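Local structure of DNA replication protein DnaC (Aquifex aeolicus, 3ECC) at residues A[70-75]-A[103-109]. The protein acts as a bacterial helicase loader in the initiation of DNA replication and probably binds ATP through a P-loop NTPase fold. Residues are numbered along the deposited sequence; the frame is centred on the assembly and turned at random.
Sequences GYFFDT and VLVLDDL. With BEF (beryllium trifluoride ion), chain D.
Strand 104-107 and the loop after it probably form the Walker B part of this P-loop NTPase fold, as its place in the fold and its two aspartates indicate. Strand 71-74 pairs with it in parallel. Tyr-71 N donates to Val-103 O and Val-105 N to Tyr-71 O. Phe-73 N then donates to Val-105 O, and Asp-107 N to Phe-73 O over 3.0 Å. Thr-75 closes the ladder where helix 75-86 begins. Its N lies 3.0 Å from Asp-107 O, in the carbonyl plane, and its OG1 donates to the same oxygen from above that plane, at 2.6 Å. With chi1 at -49°, OG1 stands beside the residue's own N, and both donors reach one carbonyl. Thr-75 CG2 meets Leu-109 CD1 at 3.6 Å. A valine here would probably leave Asp-107 O with the backbone N-H as its one donor from this segment. The Phe-72 ring meets Asp-107 obliquely, with Phe-72 CZ 3.6 Å from Asp-107 CB and the ring and carboxylate planes 43° apart. Phe-72 CD1 rests on Val-105 CG1. On the other face of the sheet, Leu-104 CD1 meets the edge of the Phe-73 ring, 3.7 Å from Phe-73 CD2. Asp-107 OD2 is held by the hydroxyls of Thr-52 and Thr-139, close to the bound magnesium. Asp-108 OD1 comes within 3.2 Å of F2 of the beryllium trifluoride, while its OD2 bonds to Ser-111. Asp-74 caps the start of helix 75-86 through Asp-77 N. Strand 71-74 is outermost in the five-stranded sheet, and strand 136-141 flanks strand 104-107 on its other side. Helix 51-65 packs on Phe-72, and helix 75-86 on Phe-73 and Leu-106.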
loop_
_atom_site.group_PDB
_atom_site.type_symbol
_atom_site.label_atom_id
_atom_site.label_comp_id
_atom_site.label_asym_id
_atom_site.label_seq_id
_atom_site.Cartn_x
_atom_site.Cartn_y
_atom_site.Cartn_z
ATOM N N GLY A 70 -5.208 11.620 3.250
ATOM C CA GLY A 70 -4.812 10.303 3.743
ATOM C C GLY A 70 -3.457 10.331 4.430
ATOM O O GLY A 70 -2.950 11.405 4.775
ATOM N N TYR A 71 -2.857 9.155 4.614
ATOM C CA TYR A 71 -1.561 9.048 5.292
ATOM C C TYR A 71 -0.623 8.085 4.563
ATOM O O TYR A 71 -1.069 7.091 3.992
ATOM C CB TYR A 71 -1.748 8.594 6.747
ATOM C CG TYR A 71 -2.512 9.562 7.635
ATOM C CD1 TYR A 71 -1.841 10.469 8.453
ATOM C CD2 TYR A 71 -3.904 9.550 7.674
ATOM C CE1 TYR A 71 -2.538 11.347 9.273
ATOM C CE2 TYR A 71 -4.610 10.426 8.486
ATOM C CZ TYR A 71 -3.923 11.320 9.284
ATOM O OH TYR A 71 -4.629 12.184 10.088
ATOM N N PHE A 72 0.673 8.403 4.578
ATOM C CA PHE A 72 1.711 7.515 4.050
ATOM C C PHE A 72 2.580 6.985 5.180
ATOM O O PHE A 72 3.219 7.751 5.902
ATOM C CB PHE A 72 2.595 8.237 3.020
ATOM C CG PHE A 72 3.766 7.416 2.542
ATOM C CD1 PHE A 72 3.680 6.664 1.384
ATOM C CD2 PHE A 72 4.954 7.390 3.260
ATOM C CE1 PHE A 72 4.757 5.899 0.955
ATOM C CE2 PHE A 72 6.031 6.624 2.831
ATOM C CZ PHE A 72 5.930 5.883 1.682
ATOM N N PHE A 73 2.610 5.667 5.330
ATOM C CA PHE A 73 3.467 5.044 6.333
ATOM C C PHE A 73 4.387 4.030 5.703
ATOM O O PHE A 73 4.001 3.341 4.771
ATOM C CB PHE A 73 2.628 4.375 7.427
ATOM C CG PHE A 73 2.001 5.346 8.388
ATOM C CD1 PHE A 73 2.764 5.966 9.366
ATOM C CD2 PHE A 73 0.652 5.648 8.308
ATOM C CE1 PHE A 73 2.193 6.864 10.246
ATOM C CE2 PHE A 73 0.077 6.547 9.190
ATOM C CZ PHE A 73 0.850 7.155 10.156
ATOM N N ASP A 74 5.618 3.967 6.191
ATOM C CA ASP A 74 6.428 2.784 5.995
ATOM C C ASP A 74 5.854 1.767 6.957
ATOM O O ASP A 74 5.535 2.095 8.101
ATOM C CB ASP A 74 7.901 3.051 6.322
ATOM C CG ASP A 74 8.765 1.797 6.224
ATOM O OD1 ASP A 74 9.117 1.390 5.098
ATOM O OD2 ASP A 74 9.090 1.220 7.277
ATOM N N THR A 75 5.696 0.541 6.483
ATOM C CA THR A 75 5.005 -0.477 7.246
ATOM C C THR A 75 5.747 -0.835 8.528
ATOM O O THR A 75 5.137 -0.968 9.596
ATOM C CB THR A 75 4.775 -1.715 6.402
ATOM O OG1 THR A 75 4.207 -1.316 5.146
ATOM C CG2 THR A 75 3.824 -2.657 7.104
ATOM N N VAL A 103 -7.808 7.052 3.348
ATOM C CA VAL A 103 -6.786 6.487 2.467
ATOM C C VAL A 103 -5.541 6.184 3.283
ATOM O O VAL A 103 -5.060 7.036 4.023
ATOM C CB VAL A 103 -6.403 7.457 1.325
ATOM C CG1 VAL A 103 -5.247 6.897 0.514
ATOM C CG2 VAL A 103 -7.582 7.715 0.420
ATOM N N LEU A 104 -5.032 4.965 3.160
ATOM C CA LEU A 104 -3.826 4.574 3.869
ATOM C C LEU A 104 -2.848 3.892 2.926
ATOM O O LEU A 104 -3.230 3.031 2.130
ATOM C CB LEU A 104 -4.157 3.656 5.052
ATOM C CG LEU A 104 -3.008 3.259 5.997
ATOM C CD1 LEU A 104 -2.567 4.423 6.887
ATOM C CD2 LEU A 104 -3.407 2.068 6.848
ATOM N N VAL A 105 -1.585 4.301 3.009
ATOM C CA VAL A 105 -0.524 3.659 2.264
ATOM C C VAL A 105 0.313 2.829 3.219
ATOM O O VAL A 105 0.902 3.363 4.162
ATOM C CB VAL A 105 0.391 4.686 1.557
ATOM C CG1 VAL A 105 1.322 3.981 0.568
ATOM C CG2 VAL A 105 -0.434 5.747 0.857
ATOM N N LEU A 106 0.342 1.521 2.988
ATOM C CA LEU A 106 1.291 0.643 3.662
ATOM C C LEU A 106 2.445 0.330 2.714
ATOM O O LEU A 106 2.306 -0.493 1.806
ATOM C CB LEU A 106 0.613 -0.652 4.122
ATOM C CG LEU A 106 -0.567 -0.562 5.093
ATOM C CD1 LEU A 106 -1.071 -1.946 5.433
ATOM C CD2 LEU A 106 -0.189 0.192 6.353
ATOM N N ASP A 107 3.572 1.007 2.915
ATOM C CA ASP A 107 4.697 0.929 1.988
ATOM C C ASP A 107 5.699 -0.120 2.451
ATOM O O ASP A 107 6.023 -0.192 3.642
ATOM C CB ASP A 107 5.378 2.298 1.859
ATOM C CG ASP A 107 6.273 2.398 0.632
ATOM O OD1 ASP A 107 7.500 2.551 0.805
ATOM O OD2 ASP A 107 5.753 2.326 -0.507
ATOM N N ASP A 108 6.198 -0.914 1.501
ATOM C CA ASP A 108 7.083 -2.048 1.788
ATOM C C ASP A 108 6.450 -3.044 2.756
ATOM O O ASP A 108 7.069 -3.455 3.738
ATOM C CB ASP A 108 8.451 -1.577 2.293
ATOM C CG ASP A 108 9.570 -1.844 1.293
ATOM O OD1 ASP A 108 10.375 -0.918 1.014
ATOM O OD2 ASP A 108 9.647 -2.987 0.787
ATOM N N LEU A 109 5.212 -3.427 2.463
ATOM C CA LEU A 109 4.426 -4.281 3.356
ATOM C C LEU A 109 5.101 -5.636 3.635
ATOM O O LEU A 109 5.275 -6.465 2.733
ATOM C CB LEU A 109 2.991 -4.463 2.827
ATOM C CG LEU A 109 2.017 -5.348 3.623
ATOM C CD1 LEU A 109 1.799 -4.855 5.053
ATOM C CD2 LEU A 109 0.681 -5.450 2.910
HETATM BE BE BEF D . 11.337 -0.636 -2.831
HETATM F F1 BEF D . 10.702 -1.808 -3.982
HETATM F F2 BEF D . 10.233 0.413 -1.926
HETATM F F3 BEF D . 13.047 -0.226 -2.960
#